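Local structure of tryptophan synthase alpha chain (6V82) at residues A[84-98]-A[112-125]. The protein probably cleaves indoleglycerol phosphate to indole and glyceraldehyde 3-phosphate, serving as the alpha subunit in the last step of tryptophan biosynthesis. Numbering follows the deposited sequence.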
# COMPACT_ATOMS: atom_id res chain seq x y z
N ARG A 84 -20.18 -35.74 44.30
CA ARG A 84 -20.15 -37.06 44.94
C ARG A 84 -20.62 -37.02 46.39
O ARG A 84 -21.04 -38.05 46.91
CB ARG A 84 -18.75 -37.67 44.87
CG ARG A 84 -18.44 -38.34 43.54
CD ARG A 84 -19.12 -39.69 43.43
NE ARG A 84 -18.88 -40.28 42.11
CZ ARG A 84 -19.76 -40.29 41.11
NH1 ARG A 84 -20.97 -39.76 41.25
NH2 ARG A 84 -19.43 -40.86 39.96
N ALA A 85 -20.57 -35.86 47.04
CA ALA A 85 -21.19 -35.71 48.35
C ALA A 85 -22.71 -35.71 48.27
O ALA A 85 -23.38 -35.81 49.31
CB ALA A 85 -20.71 -34.43 49.02
N PHE A 86 -23.27 -35.59 47.07
CA PHE A 86 -24.71 -35.69 46.85
C PHE A 86 -25.11 -37.08 46.35
O PHE A 86 -26.08 -37.66 46.84
CB PHE A 86 -25.15 -34.62 45.85
CG PHE A 86 -26.60 -34.71 45.48
CD1 PHE A 86 -27.58 -34.42 46.42
CD2 PHE A 86 -26.98 -35.09 44.20
CE1 PHE A 86 -28.93 -34.52 46.09
CE2 PHE A 86 -28.33 -35.17 43.85
CZ PHE A 86 -29.31 -34.89 44.80
N ASN A 87 -24.37 -37.62 45.38
CA ASN A 87 -24.77 -38.85 44.72
C ASN A 87 -23.50 -39.58 44.28
O ASN A 87 -22.67 -39.01 43.57
CB ASN A 87 -25.67 -38.54 43.51
CG ASN A 87 -26.26 -39.80 42.86
OD1 ASN A 87 -25.53 -40.70 42.45
ND2 ASN A 87 -27.59 -39.85 42.76
N GLN A 88 -23.38 -40.84 44.71
CA GLN A 88 -22.21 -41.65 44.41
C GLN A 88 -22.52 -42.82 43.46
O GLN A 88 -21.73 -43.76 43.35
CB GLN A 88 -21.58 -42.14 45.71
CG GLN A 88 -20.83 -41.02 46.45
CD GLN A 88 -20.54 -41.34 47.91
OE1 GLN A 88 -20.04 -42.42 48.24
NE2 GLN A 88 -20.84 -40.39 48.80
N GLU A 89 -23.65 -42.76 42.76
CA GLU A 89 -24.07 -43.77 41.79
C GLU A 89 -23.96 -43.29 40.35
O GLU A 89 -23.49 -44.03 39.49
CB GLU A 89 -25.52 -44.19 42.07
CG GLU A 89 -25.82 -45.68 41.98
CD GLU A 89 -27.20 -46.03 42.59
OE1 GLU A 89 -27.27 -46.83 43.56
OE2 GLU A 89 -28.22 -45.47 42.09
N VAL A 90 -24.40 -42.06 40.08
CA VAL A 90 -24.42 -41.46 38.75
C VAL A 90 -23.01 -41.38 38.17
O VAL A 90 -22.12 -40.77 38.77
CB VAL A 90 -25.04 -40.06 38.80
CG1 VAL A 90 -24.88 -39.37 37.48
CG2 VAL A 90 -26.52 -40.16 39.16
N PRO A 91 -22.77 -42.00 37.01
CA PRO A 91 -21.46 -41.89 36.36
C PRO A 91 -21.13 -40.45 35.98
O PRO A 91 -22.01 -39.69 35.58
CB PRO A 91 -21.61 -42.77 35.12
CG PRO A 91 -22.68 -43.74 35.48
CD PRO A 91 -23.64 -42.99 36.36
N LEU A 92 -19.85 -40.09 36.11
CA LEU A 92 -19.34 -38.77 35.71
C LEU A 92 -18.30 -38.94 34.61
O LEU A 92 -17.29 -39.62 34.81
CB LEU A 92 -18.72 -38.03 36.89
CG LEU A 92 -19.65 -37.73 38.06
CD1 LEU A 92 -18.89 -37.10 39.22
CD2 LEU A 92 -20.77 -36.83 37.60
N ILE A 93 -18.56 -38.33 33.46
CA ILE A 93 -17.63 -38.26 32.34
C ILE A 93 -16.95 -36.90 32.39
O ILE A 93 -17.62 -35.86 32.35
CB ILE A 93 -18.33 -38.43 30.99
CG1 ILE A 93 -19.21 -39.68 30.95
CG2 ILE A 93 -17.32 -38.47 29.87
CD1 ILE A 93 -18.50 -40.92 31.44
N LEU A 94 -15.62 -36.88 32.48
CA LEU A 94 -14.91 -35.63 32.26
C LEU A 94 -14.72 -35.44 30.76
O LEU A 94 -14.07 -36.27 30.10
CB LEU A 94 -13.56 -35.61 32.97
CG LEU A 94 -12.96 -34.20 32.91
CD1 LEU A 94 -13.81 -33.26 33.72
CD2 LEU A 94 -11.52 -34.19 33.41
N TYR A 95 -15.30 -34.38 30.23
CA TYR A 95 -15.12 -33.99 28.85
C TYR A 95 -14.10 -32.86 28.79
O TYR A 95 -14.26 -31.86 29.51
CB TYR A 95 -16.45 -33.55 28.24
CG TYR A 95 -16.31 -32.89 26.90
CD1 TYR A 95 -16.22 -33.65 25.74
CD2 TYR A 95 -16.30 -31.50 26.79
CE1 TYR A 95 -16.11 -33.05 24.49
CE2 TYR A 95 -16.20 -30.88 25.55
CZ TYR A 95 -16.10 -31.66 24.41
OH TYR A 95 -15.97 -31.04 23.19
N SER A 96 -13.07 -33.01 27.95
CA SER A 96 -11.97 -32.06 28.00
C SER A 96 -11.22 -32.02 26.68
O SER A 96 -11.21 -32.98 25.90
CB SER A 96 -11.00 -32.40 29.13
OG SER A 96 -9.85 -31.59 29.07
N TYR A 97 -10.54 -30.90 26.47
CA TYR A 97 -9.49 -30.83 25.47
C TYR A 97 -8.21 -31.43 26.04
O TYR A 97 -8.06 -31.62 27.25
CB TYR A 97 -9.30 -29.38 25.02
CG TYR A 97 -10.42 -28.99 24.10
CD1 TYR A 97 -11.69 -28.72 24.59
CD2 TYR A 97 -10.24 -28.97 22.73
CE1 TYR A 97 -12.73 -28.40 23.75
CE2 TYR A 97 -11.28 -28.66 21.87
CZ TYR A 97 -12.52 -28.37 22.40
OH TYR A 97 -13.56 -28.05 21.56
N TYR A 98 -7.28 -31.76 25.14
CA TYR A 98 -6.13 -32.54 25.56
C TYR A 98 -5.22 -31.74 26.47
O TYR A 98 -4.74 -32.26 27.49
CB TYR A 98 -5.36 -33.04 24.34
CG TYR A 98 -4.26 -34.00 24.71
CD1 TYR A 98 -4.31 -34.76 25.89
CD2 TYR A 98 -3.15 -34.15 23.89
CE1 TYR A 98 -3.28 -35.65 26.23
CE2 TYR A 98 -2.13 -35.02 24.22
CZ TYR A 98 -2.19 -35.77 25.38
OH TYR A 98 -1.16 -36.63 25.66
N LEU A 112 -8.42 -37.42 40.10
CA LEU A 112 -9.74 -37.34 39.46
C LEU A 112 -10.57 -38.58 39.76
O LEU A 112 -11.74 -38.49 40.16
CB LEU A 112 -9.57 -37.18 37.95
CG LEU A 112 -9.19 -35.82 37.38
CD1 LEU A 112 -8.81 -36.01 35.92
CD2 LEU A 112 -10.35 -34.83 37.51
N LYS A 113 -9.98 -39.76 39.56
CA LYS A 113 -10.66 -41.02 39.85
C LYS A 113 -11.14 -41.05 41.29
O LYS A 113 -12.29 -41.40 41.57
CB LYS A 113 -9.73 -42.19 39.56
CG LYS A 113 -10.27 -43.52 40.04
CD LYS A 113 -10.48 -44.51 38.90
CE LYS A 113 -11.42 -45.63 39.30
NZ LYS A 113 -12.80 -45.07 39.48
N ASP A 114 -10.25 -40.68 42.22
CA ASP A 114 -10.62 -40.67 43.63
C ASP A 114 -11.72 -39.66 43.93
O ASP A 114 -12.53 -39.89 44.83
CB ASP A 114 -9.39 -40.37 44.49
CG ASP A 114 -8.38 -41.51 44.46
OD1 ASP A 114 -8.68 -42.56 43.84
OD2 ASP A 114 -7.28 -41.35 45.05
N ALA A 115 -11.79 -38.56 43.17
CA ALA A 115 -12.81 -37.56 43.46
C ALA A 115 -14.19 -38.03 43.02
O ALA A 115 -15.20 -37.58 43.58
CB ALA A 115 -12.45 -36.23 42.80
N GLY A 116 -14.26 -38.93 42.04
CA GLY A 116 -15.54 -39.36 41.53
C GLY A 116 -15.64 -39.51 40.02
O GLY A 116 -16.66 -39.99 39.53
N ILE A 117 -14.61 -39.10 39.26
CA ILE A 117 -14.69 -39.22 37.80
C ILE A 117 -14.58 -40.69 37.40
O ILE A 117 -13.79 -41.44 37.98
CB ILE A 117 -13.59 -38.39 37.11
CG1 ILE A 117 -13.79 -36.88 37.34
CG2 ILE A 117 -13.52 -38.72 35.62
CD1 ILE A 117 -15.14 -36.34 36.87
N ASN A 118 -15.37 -41.10 36.40
CA ASN A 118 -15.37 -42.48 35.93
C ASN A 118 -14.89 -42.64 34.51
O ASN A 118 -14.34 -43.69 34.17
CB ASN A 118 -16.78 -43.08 36.03
CG ASN A 118 -17.39 -42.88 37.40
OD1 ASN A 118 -18.34 -42.12 37.56
ND2 ASN A 118 -16.82 -43.55 38.42
N GLY A 119 -15.10 -41.65 33.66
CA GLY A 119 -14.64 -41.73 32.29
C GLY A 119 -14.06 -40.40 31.89
O GLY A 119 -14.40 -39.35 32.45
N VAL A 120 -13.18 -40.44 30.90
CA VAL A 120 -12.56 -39.25 30.35
C VAL A 120 -12.74 -39.28 28.84
O VAL A 120 -12.41 -40.28 28.19
CB VAL A 120 -11.07 -39.14 30.73
CG1 VAL A 120 -10.42 -37.99 29.98
CG2 VAL A 120 -10.94 -38.91 32.25
N CYS A 121 -13.30 -38.22 28.30
CA CYS A 121 -13.48 -38.05 26.86
C CYS A 121 -12.60 -36.88 26.41
O CYS A 121 -12.80 -35.74 26.84
CB CYS A 121 -14.95 -37.79 26.53
SG CYS A 121 -15.28 -37.62 24.77
N VAL A 122 -11.61 -37.17 25.58
CA VAL A 122 -10.69 -36.14 25.10
C VAL A 122 -11.00 -35.92 23.63
O VAL A 122 -10.70 -36.77 22.78
CB VAL A 122 -9.23 -36.51 25.34
CG1 VAL A 122 -8.35 -35.31 25.04
CG2 VAL A 122 -9.04 -36.92 26.77
N ILE A 123 -11.60 -34.75 23.33
CA ILE A 123 -12.25 -34.54 22.03
C ILE A 123 -11.23 -34.35 20.91
O ILE A 123 -11.52 -34.66 19.75
CB ILE A 123 -13.24 -33.36 22.11
CG1 ILE A 123 -14.13 -33.32 20.86
CG2 ILE A 123 -12.51 -32.05 22.27
CD1 ILE A 123 -15.12 -34.46 20.77
N ASP A 124 -10.02 -33.87 21.23
CA ASP A 124 -8.99 -33.63 20.22
C ASP A 124 -7.79 -34.56 20.37
O ASP A 124 -6.71 -34.25 19.86
CB ASP A 124 -8.53 -32.17 20.24
CG ASP A 124 -7.94 -31.75 21.59
OD1 ASP A 124 -8.29 -32.38 22.63
OD2 ASP A 124 -7.12 -30.81 21.61
N LEU A 125 -7.95 -35.70 21.05
CA LEU A 125 -6.91 -36.73 21.11
C LEU A 125 -7.44 -38.01 20.47
O LEU A 125 -8.04 -38.85 21.15
CB LEU A 125 -6.47 -37.00 22.55
CG LEU A 125 -5.32 -38.01 22.68
CD1 LEU A 125 -4.04 -37.47 22.07
CD2 LEU A 125 -5.11 -38.38 24.13
O HOH W 1 -17.17 -43.00 41.28
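Neighbouring parallel strands of a TIM barrel, 92-96 and 119-122, are zipped together here from Leu92 to Ile123. Leu92 O receives two amides at the entry, Asn118 N at 2.9 Å and Gly119 N; the ladder then runs through Leu94 N to Gly119 O, Cys121 N to Leu94 O, Ser96 N to Cys121 O and Ile123 N to Ser96 O. At the same end the Asn118 side chain turns back, and its OD1 takes Leu92 N on a lone pair, 2.9 Å away and nearly straight at 165°. Arg84 packs there too: NH1 and NH2 both grip Val90 O, NH2 also bonds weakly to Gly116 O, Leu92 CD1 lies over one guanidinium face, and CG rests 3.3 Å from Ala115 O beside the Schellman turn at Gly116. The crossover between the strands, which includes helix 106-115, makes this a beta-alpha-beta unit, and Leu94 CD2 meets Leu112 CD1 of that helix at 4.1 Å. At the C-terminal ends, where TIM barrels carry their active sites, Ile123 touches two tyrosines. Its CG2 sits over the centre of the Tyr97 ring, while CB lies 3.7 Å from Tyr95 CE1. Both tyrosine hydroxyls hydrogen-bond to OD2 of Asp55, a predicted proton acceptor. Asp124 OD1 comes within 2.8 Å of Tyr98 N in a weak bond, and Leu125 CD1 makes a CH-pi contact over one Tyr98 face, offset toward the rim.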